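Local coordinates for protein cryptic loci regulator 2 (Schizosaccharomyces pombe 972h-, PDB 5IKJ) that promotes transcriptional silencing as part of the Snf2/Hdac-containing repressor complex, acting upstream of histone deacetylases at the mating-type region and centromere, at residues D376-G381 with I414-V419; I424-G429 with E483-F488. One frame throughout, in Å; residues are numbered along the deposited sequence.

Interaction 1 of 2, residues D376-G381 with I414-V419; sequences DDHFYG and ISDIYV
His-378 and Tyr-418 face each other as a non-hydrogen-bonded antiparallel pair, with their side chains on the same face of the sheet. Starting from the backbone, CB of His-378 lies 3.8 Å from the carbonyl O of Ile-417. His-378 CG is anti to the carbonyl carbon (chi1 -61°), which sets it 3.8 Å from Tyr-418 CB. One face of the His-378 imidazole is met by Tyr-418 CB, 3.7 Å from the ring centroid and offset toward the rim, a CH-pi contact. At the ring edge His-378 ND1 donates to Asp-416 OD1 over 2.9 Å. The bond is almost straight (171°), and OD1 lies in the ring plane. OD1 receives it on the syn side, with the donor 25° out of the carboxylate plane. His-378 CE1 finishes the ring contact 3.4 Å from Asp-416 OD2. An alanine in place of His-378 would probably leave the Asp-416 carboxylate without this donor and open a gap beside Tyr-418 CB. Backbone bonds join the strands at Phe-379 N to Ile-417 O (2.8 Å) and Val-419 N to Asp-377 O (2.8 Å). Phe-379 CE2 touches Val-419 CG2 at 3.7 Å, the two side chains crossing obliquely. Strand 377-384 lies between strand 411-419 and strand 333-340, whose Phe-340 packs on His-378 and whose Leu-336 packs on both Phe-379 and Val-419. Strand 425-436 borders strand 411-419 on its other side.

Interaction 2 of 2, residues I424-G429 with E483-F488; sequences IVCFQG and EYVCPF
Gln-428 and Glu-483 make the polar side-chain link of this antiparallel pair. NE2 of Gln-428 donates to Glu-483 OE1 over a short 2.6 Å. The acceptor is near the amide plane, and the donor meets OE1 nearly along its C-O axis. The two side chains cross at about a right angle, with amide and carboxylate planes 60° apart. Gln-428 CG is anti to the backbone N (chi1 -178°), and CG also rests 3.9 Å from Val-485 CG2. The other methyl, Val-485 CG1, touches Cys-426 CB at 3.7 Å. Phe-427 points to the opposite face, and its ring lies alongside that of Phe-488, pointing the same way. The planes are 6° apart but slid so that the rings barely overlap. They meet at Phe-427 CE1 and Phe-488 CD1, 3.6 Å apart. Val-425 CB lies beside Phe-488 CB at 3.8 Å.

The backbone ladder sets these pairs. Phe-427 and Cys-486 exchange two hydrogen bonds, Phe-427 N to Cys-486 O measuring 2.8 Å. Gly-429 and Tyr-484 exchange two more, with Tyr-484 N to Gly-429 O at 3.0 Å. Phe-488 N donates to Val-425 O at the far end. In the next shell, Ser-415 OG is hydrogen-bonded to Glu-483 OE2, so both carboxylate oxygens have a partner. Trp-334 meets the Phe-488 ring edge-to-face. Strand 411-419 flanks strand 425-436 on its other side. Ile-382 of strand 377-384 packs on Val-425, Phe-427 and Phe-488. Glu-483 to Val-485 pair with a strand of the other protein's chain, which carries the sheet across the interface.

Overall arrangement
Interactions 1 and 2 have their centres about 9 Å apart in one mixed sheet. All four segments belong to the Clr2 family region, which is grouped with SH3-like folds. They come in series along the chain: 376-381 with 414-419 closes before 424-429 with 483-488 opens. Strands 411-419 and 425-436 follow one another and are antiparallel neighbours, so they join the two contacts. Ser-415 N to Gln-428 O and Tyr-418 O to Cys-426 N are probable hydrogen bonds between them, and Ile-414 packs on Phe-427. The order is therefore 377-384, 411-419, 425-436, 482-487. Both contacts also reach the other protein's chain, so this sheet forms part of the interface.

Interaction 1 of 2, residues D376-G381 with I414-V419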
ATOM      1  N   ASP A 376     -20.128   5.152  -8.001  1.00 56.30           N
ATOM      2  CA  ASP A 376     -19.116   5.731  -7.129  1.00 56.84           C
ATOM      3  C   ASP A 376     -17.747   5.159  -7.475  1.00 59.38           C
ATOM      4  O   ASP A 376     -17.569   3.937  -7.508  1.00 59.16           O
ATOM      5  CB  ASP A 376     -19.431   5.455  -5.658  1.00 56.02           C
ATOM      6  CG  ASP A 376     -20.688   6.157  -5.186  1.00 60.21           C
ATOM      7  OD1 ASP A 376     -21.125   7.115  -5.856  1.00 60.06           O
ATOM      8  OD2 ASP A 376     -21.234   5.754  -4.137  1.00 64.84           O
ATOM      9  N   ASP A 377     -16.790   6.044  -7.730  1.00 54.38           N
ATOM     10  CA  ASP A 377     -15.393   5.657  -7.849  1.00 47.90           C
ATOM     11  C   ASP A 377     -14.727   5.794  -6.487  1.00 47.74           C
ATOM     12  O   ASP A 377     -14.859   6.829  -5.826  1.00 47.32           O
ATOM     13  CB  ASP A 377     -14.672   6.523  -8.883  1.00 50.69           C
ATOM     14  CG  ASP A 377     -15.091   6.205 -10.303  1.00 53.15           C
ATOM     15  OD1 ASP A 377     -15.584   5.082 -10.545  1.00 58.24           O
ATOM     16  OD2 ASP A 377     -14.918   7.073 -11.182  1.00 76.77           O
ATOM     17  N   HIS A 378     -14.023   4.748  -6.067  1.00 40.87           N
ATOM     18  CA  HIS A 378     -13.368   4.709  -4.770  1.00 46.39           C
ATOM     19  C   HIS A 378     -11.856   4.783  -4.949  1.00 44.90           C
ATOM     20  O   HIS A 378     -11.310   4.303  -5.946  1.00 41.34           O
ATOM     21  CB  HIS A 378     -13.755   3.439  -4.008  1.00 44.72           C
ATOM     22  CG  HIS A 378     -15.224   3.327  -3.740  1.00 51.27           C
ATOM     23  ND1 HIS A 378     -15.778   3.588  -2.505  1.00 52.29           N
ATOM     24  CD2 HIS A 378     -16.256   2.999  -4.554  1.00 43.87           C
ATOM     25  CE1 HIS A 378     -17.087   3.419  -2.568  1.00 51.77           C
ATOM     26  NE2 HIS A 378     -17.402   3.063  -3.800  1.00 44.51           N
ATOM     27  N   PHE A 379     -11.184   5.391  -3.974  1.00 49.44           N
ATOM     28  CA  PHE A 379      -9.773   5.723  -4.106  1.00 44.06           C
ATOM     29  C   PHE A 379      -9.025   5.406  -2.822  1.00 42.50           C
ATOM     30  O   PHE A 379      -9.524   5.646  -1.720  1.00 43.46           O
ATOM     31  CB  PHE A 379      -9.594   7.205  -4.463  1.00 44.61           C
ATOM     32  CG  PHE A 379     -10.103   7.561  -5.827  1.00 46.14           C
ATOM     33  CD1 PHE A 379      -9.281   7.455  -6.934  1.00 49.25           C
ATOM     34  CD2 PHE A 379     -11.406   7.993  -6.004  1.00 46.46           C
ATOM     35  CE1 PHE A 379      -9.746   7.777  -8.194  1.00 47.40           C
ATOM     36  CE2 PHE A 379     -11.878   8.318  -7.263  1.00 47.21           C
ATOM     37  CZ  PHE A 379     -11.044   8.209  -8.358  1.00 46.79           C
ATOM     38  N   TYR A 380      -7.810   4.875  -2.983  1.00 49.70           N
ATOM     39  CA  TYR A 380      -6.965   4.558  -1.835  1.00 40.38           C
ATOM     40  C   TYR A 380      -6.658   5.796  -1.006  1.00 40.55           C
ATOM     41  O   TYR A 380      -6.604   5.727   0.229  1.00 43.48           O
ATOM     42  CB  TYR A 380      -5.662   3.924  -2.313  1.00 44.18           C
ATOM     43  CG  TYR A 380      -5.567   2.438  -2.111  1.00 42.60           C
ATOM     44  CD1 TYR A 380      -6.100   1.553  -3.035  1.00 49.71           C
ATOM     45  CD2 TYR A 380      -4.919   1.917  -1.005  1.00 41.37           C
ATOM     46  CE1 TYR A 380      -5.998   0.189  -2.854  1.00 49.79           C
ATOM     47  CE2 TYR A 380      -4.815   0.563  -0.814  1.00 45.91           C
ATOM     48  CZ  TYR A 380      -5.354  -0.301  -1.738  1.00 48.07           C
ATOM     49  OH  TYR A 380      -5.235  -1.656  -1.531  1.00 60.59           O
ATOM     50  N   GLY A 381      -6.434   6.931  -1.658  1.00 42.34           N
ATOM     51  CA  GLY A 381      -5.959   8.092  -0.930  1.00 45.18           C
ATOM     52  C   GLY A 381      -6.052   9.350  -1.763  1.00 47.11           C
ATOM     53  O   GLY A 381      -6.527   9.344  -2.901  1.00 46.57           O
ATOM     54  N   ILE A 414     -10.909   7.087   8.913  1.00 47.79           N
ATOM     55  CA  ILE A 414     -11.448   7.016   7.560  1.00 39.59           C
ATOM     56  C   ILE A 414     -11.697   5.564   7.177  1.00 53.06           C
ATOM     57  O   ILE A 414     -10.813   4.706   7.301  1.00 47.83           O
ATOM     58  CB  ILE A 414     -10.493   7.697   6.568  1.00 44.41           C
ATOM     59  CG1 ILE A 414     -10.312   9.174   6.932  1.00 47.48           C
ATOM     60  CG2 ILE A 414     -11.019   7.571   5.139  1.00 42.74           C
ATOM     61  CD1 ILE A 414      -9.192   9.860   6.175  1.00 52.49           C
ATOM     62  N   SER A 415     -12.910   5.288   6.699  1.00 45.97           N
ATOM     63  CA  SER A 415     -13.275   3.973   6.191  1.00 47.98           C
ATOM     64  C   SER A 415     -13.242   3.889   4.676  1.00 39.53           C
ATOM     65  O   SER A 415     -12.922   2.828   4.130  1.00 41.12           O
ATOM     66  CB  SER A 415     -14.683   3.595   6.669  1.00 49.58           C
ATOM     67  OG  SER A 415     -14.710   3.381   8.068  1.00 54.88           O
ATOM     68  N   ASP A 416     -13.561   4.981   3.986  1.00 42.52           N
ATOM     69  CA  ASP A 416     -13.765   4.942   2.547  1.00 41.99           C
ATOM     70  C   ASP A 416     -13.591   6.348   1.994  1.00 33.39           C
ATOM     71  O   ASP A 416     -14.000   7.324   2.629  1.00 43.02           O
ATOM     72  CB  ASP A 416     -15.162   4.402   2.211  1.00 44.02           C
ATOM     73  CG  ASP A 416     -15.233   3.774   0.835  1.00 53.04           C
ATOM     74  OD1 ASP A 416     -14.420   4.145  -0.036  1.00 52.37           O
ATOM     75  OD2 ASP A 416     -16.106   2.904   0.623  1.00 59.82           O
ATOM     76  N   ILE A 417     -12.977   6.440   0.818  1.00 39.20           N
ATOM     77  CA  ILE A 417     -12.820   7.695   0.093  1.00 41.21           C
ATOM     78  C   ILE A 417     -13.327   7.458  -1.321  1.00 36.19           C
ATOM     79  O   ILE A 417     -12.835   6.561  -2.015  1.00 48.13           O
ATOM     80  CB  ILE A 417     -11.358   8.178   0.077  1.00 45.50           C
ATOM     81  CG1 ILE A 417     -10.903   8.526   1.497  1.00 46.24           C
ATOM     82  CG2 ILE A 417     -11.197   9.385  -0.850  1.00 37.67           C
ATOM     83  CD1 ILE A 417      -9.420   8.810   1.619  1.00 49.32           C
ATOM     84  N   TYR A 418     -14.307   8.252  -1.745  1.00 39.84           N
ATOM     85  CA  TYR A 418     -14.956   8.005  -3.021  1.00 42.70           C
ATOM     86  C   TYR A 418     -15.527   9.299  -3.577  1.00 44.08           C
ATOM     87  O   TYR A 418     -15.765  10.266  -2.848  1.00 44.16           O
ATOM     88  CB  TYR A 418     -16.070   6.958  -2.886  1.00 47.25           C
ATOM     89  CG  TYR A 418     -17.189   7.360  -1.948  1.00 40.05           C
ATOM     90  CD1 TYR A 418     -17.114   7.085  -0.589  1.00 43.36           C
ATOM     91  CD2 TYR A 418     -18.324   8.007  -2.421  1.00 47.84           C
ATOM     92  CE1 TYR A 418     -18.135   7.447   0.271  1.00 51.40           C
ATOM     93  CE2 TYR A 418     -19.349   8.373  -1.567  1.00 45.40           C
ATOM     94  CZ  TYR A 418     -19.249   8.089  -0.224  1.00 46.50           C
ATOM     95  OH  TYR A 418     -20.264   8.451   0.630  1.00 53.86           O
ATOM     96  N   VAL A 419     -15.741   9.295  -4.888  1.00 45.07           N
ATOM     97  CA  VAL A 419     -16.421  10.374  -5.591  1.00 51.70           C
ATOM     98  C   VAL A 419     -17.863   9.940  -5.807  1.00 53.33           C
ATOM     99  O   VAL A 419     -18.123   8.964  -6.522  1.00 51.83           O
ATOM    100  CB  VAL A 419     -15.730  10.690  -6.927  1.00 52.03           C
ATOM    101  CG1 VAL A 419     -16.447  11.818  -7.649  1.00 50.79           C
ATOM    102  CG2 VAL A 419     -14.267  11.045  -6.694  1.00 52.25           C
TER
HETATM  103  O   HOH W   1     -17.868   8.696  -9.463  1.00 55.43           O

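Interaction 2 of 2, residues I424-G429 with E483-F488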
ATOM      1  N   ILE A 424     -18.525  14.717  -6.122  1.00 46.81           N
ATOM      2  CA  ILE A 424     -17.946  15.293  -4.913  1.00 49.54           C
ATOM      3  C   ILE A 424     -17.119  14.227  -4.210  1.00 53.22           C
ATOM      4  O   ILE A 424     -17.566  13.084  -4.052  1.00 52.75           O
ATOM      5  CB  ILE A 424     -19.041  15.851  -3.986  1.00 48.27           C
ATOM      6  CG1 ILE A 424     -19.763  17.012  -4.680  1.00 57.93           C
ATOM      7  CG2 ILE A 424     -18.446  16.302  -2.651  1.00 48.71           C
ATOM      8  CD1 ILE A 424     -20.932  17.584  -3.903  1.00 64.43           C
ATOM      9  N   VAL A 425     -15.907  14.596  -3.798  1.00 50.94           N
ATOM     10  CA  VAL A 425     -15.055  13.700  -3.023  1.00 49.40           C
ATOM     11  C   VAL A 425     -15.603  13.618  -1.604  1.00 54.76           C
ATOM     12  O   VAL A 425     -15.748  14.639  -0.921  1.00 49.53           O
ATOM     13  CB  VAL A 425     -13.600  14.186  -3.032  1.00 52.23           C
ATOM     14  CG1 VAL A 425     -12.712  13.275  -2.190  1.00 46.35           C
ATOM     15  CG2 VAL A 425     -13.071  14.271  -4.461  1.00 54.95           C
ATOM     16  N   CYS A 426     -15.907  12.404  -1.152  1.00 43.60           N
ATOM     17  CA  CYS A 426     -16.487  12.179   0.165  1.00 40.68           C
ATOM     18  C   CYS A 426     -15.561  11.325   1.017  1.00 40.47           C
ATOM     19  O   CYS A 426     -14.976  10.349   0.535  1.00 44.43           O
ATOM     20  CB  CYS A 426     -17.853  11.493   0.062  1.00 57.46           C
ATOM     21  SG  CYS A 426     -19.046  12.355  -0.966  1.00 53.94           S
ATOM     22  N   PHE A 427     -15.435  11.703   2.287  1.00 47.41           N
ATOM     23  CA  PHE A 427     -14.754  10.903   3.297  1.00 50.09           C
ATOM     24  C   PHE A 427     -15.796  10.260   4.201  1.00 50.77           C
ATOM     25  O   PHE A 427     -16.636  10.959   4.776  1.00 46.42           O
ATOM     26  CB  PHE A 427     -13.808  11.765   4.135  1.00 51.81           C
ATOM     27  CG  PHE A 427     -12.478  12.029   3.489  1.00 53.58           C
ATOM     28  CD1 PHE A 427     -12.398  12.575   2.220  1.00 53.63           C
ATOM     29  CD2 PHE A 427     -11.304  11.755   4.171  1.00 50.77           C
ATOM     30  CE1 PHE A 427     -11.168  12.825   1.636  1.00 55.51           C
ATOM     31  CE2 PHE A 427     -10.075  12.003   3.594  1.00 58.52           C
ATOM     32  CZ  PHE A 427     -10.006  12.539   2.326  1.00 50.29           C
ATOM     33  N   GLN A 428     -15.738   8.938   4.330  1.00 48.50           N
ATOM     34  CA  GLN A 428     -16.618   8.196   5.224  1.00 42.27           C
ATOM     35  C   GLN A 428     -15.780   7.544   6.312  1.00 44.84           C
ATOM     36  O   GLN A 428     -14.769   6.897   6.015  1.00 50.10           O
ATOM     37  CB  GLN A 428     -17.421   7.133   4.466  1.00 55.10           C
ATOM     38  CG  GLN A 428     -18.390   6.351   5.349  1.00 49.25           C
ATOM     39  CD  GLN A 428     -18.917   5.100   4.678  1.00 51.97           C
ATOM     40  OE1 GLN A 428     -19.520   5.162   3.607  1.00 47.16           O
ATOM     41  NE2 GLN A 428     -18.684   3.952   5.306  1.00 51.40           N
ATOM     42  N   GLY A 429     -16.199   7.710   7.560  1.00 44.59           N
ATOM     43  CA  GLY A 429     -15.505   7.070   8.662  1.00 51.11           C
ATOM     44  C   GLY A 429     -16.198   7.359   9.974  1.00 54.34           C
ATOM     45  O   GLY A 429     -17.200   8.080  10.034  1.00 43.46           O
ATOM     46  N   GLU A 483     -21.583   5.241  10.480  1.00 51.84           N
ATOM     47  CA  GLU A 483     -20.460   6.136  10.258  1.00 52.67           C
ATOM     48  C   GLU A 483     -21.010   7.420   9.653  1.00 58.41           C
ATOM     49  O   GLU A 483     -22.207   7.532   9.374  1.00 48.64           O
ATOM     50  CB  GLU A 483     -19.402   5.489   9.356  1.00 48.73           C
ATOM     51  CG  GLU A 483     -18.697   4.302   9.998  1.00 49.44           C
ATOM     52  CD  GLU A 483     -17.821   3.538   9.021  1.00 59.35           C
ATOM     53  OE1 GLU A 483     -17.894   3.821   7.806  1.00 56.67           O
ATOM     54  OE2 GLU A 483     -17.062   2.651   9.468  1.00 56.04           O
ATOM     55  N   TYR A 484     -20.137   8.401   9.453  1.00 45.18           N
ATOM     56  CA  TYR A 484     -20.548   9.694   8.932  1.00 49.52           C
ATOM     57  C   TYR A 484     -19.770  10.027   7.668  1.00 54.12           C
ATOM     58  O   TYR A 484     -18.653   9.543   7.455  1.00 52.71           O
ATOM     59  CB  TYR A 484     -20.360  10.793   9.984  1.00 55.75           C
ATOM     60  CG  TYR A 484     -21.394  10.731  11.083  1.00 55.71           C
ATOM     61  CD1 TYR A 484     -21.254   9.847  12.144  1.00 60.25           C
ATOM     62  CD2 TYR A 484     -22.518  11.543  11.049  1.00 61.06           C
ATOM     63  CE1 TYR A 484     -22.200   9.780  13.146  1.00 57.15           C
ATOM     64  CE2 TYR A 484     -23.470  11.485  12.047  1.00 57.59           C
ATOM     65  CZ  TYR A 484     -23.306  10.601  13.093  1.00 59.09           C
ATOM     66  OH  TYR A 484     -24.251  10.536  14.091  1.00 65.60           O
ATOM     67  N   VAL A 485     -20.383  10.854   6.826  1.00 48.45           N
ATOM     68  CA  VAL A 485     -19.832  11.216   5.527  1.00 49.22           C
ATOM     69  C   VAL A 485     -19.752  12.732   5.456  1.00 56.97           C
ATOM     70  O   VAL A 485     -20.766  13.420   5.624  1.00 56.90           O
ATOM     71  CB  VAL A 485     -20.681  10.671   4.367  1.00 55.58           C
ATOM     72  CG1 VAL A 485     -20.037  11.003   3.025  1.00 53.54           C
ATOM     73  CG2 VAL A 485     -20.881   9.169   4.508  1.00 63.33           C
ATOM     74  N   CYS A 486     -18.555  13.252   5.206  1.00 55.55           N
ATOM     75  CA  CYS A 486     -18.362  14.671   4.967  1.00 54.12           C
ATOM     76  C   CYS A 486     -17.617  14.860   3.656  1.00 51.69           C
ATOM     77  O   CYS A 486     -16.867  13.975   3.232  1.00 53.22           O
ATOM     78  CB  CYS A 486     -17.572  15.334   6.104  1.00 55.13           C
ATOM     79  SG  CYS A 486     -15.839  14.829   6.191  1.00 61.24           S
ATOM     80  N   PRO A 487     -17.807  15.993   2.989  1.00 48.71           N
ATOM     81  CA  PRO A 487     -17.057  16.245   1.758  1.00 50.89           C
ATOM     82  C   PRO A 487     -15.600  16.557   2.058  1.00 50.53           C
ATOM     83  O   PRO A 487     -15.230  16.951   3.166  1.00 46.62           O
ATOM     84  CB  PRO A 487     -17.772  17.453   1.144  1.00 48.80           C
ATOM     85  CG  PRO A 487     -18.343  18.172   2.316  1.00 56.44           C
ATOM     86  CD  PRO A 487     -18.715  17.107   3.318  1.00 52.26           C
ATOM     87  N   PHE A 488     -14.766  16.362   1.036  1.00 49.28           N
ATOM     88  CA  PHE A 488     -13.362  16.748   1.133  1.00 53.94           C
ATOM     89  C   PHE A 488     -13.216  18.187   1.613  1.00 53.84           C
ATOM     90  O   PHE A 488     -12.212  18.534   2.244  1.00 57.40           O
ATOM     91  CB  PHE A 488     -12.697  16.555  -0.232  1.00 48.44           C
ATOM     92  CG  PHE A 488     -11.201  16.715  -0.226  1.00 54.58           C
ATOM     93  CD1 PHE A 488     -10.432  16.235   0.821  1.00 51.24           C
ATOM     94  CD2 PHE A 488     -10.563  17.317  -1.297  1.00 47.91           C
ATOM     95  CE1 PHE A 488      -9.055  16.377   0.807  1.00 55.44           C
ATOM     96  CE2 PHE A 488      -9.191  17.459  -1.318  1.00 54.95           C
ATOM     97  CZ  PHE A 488      -8.434  16.989  -0.266  1.00 50.35           C
TER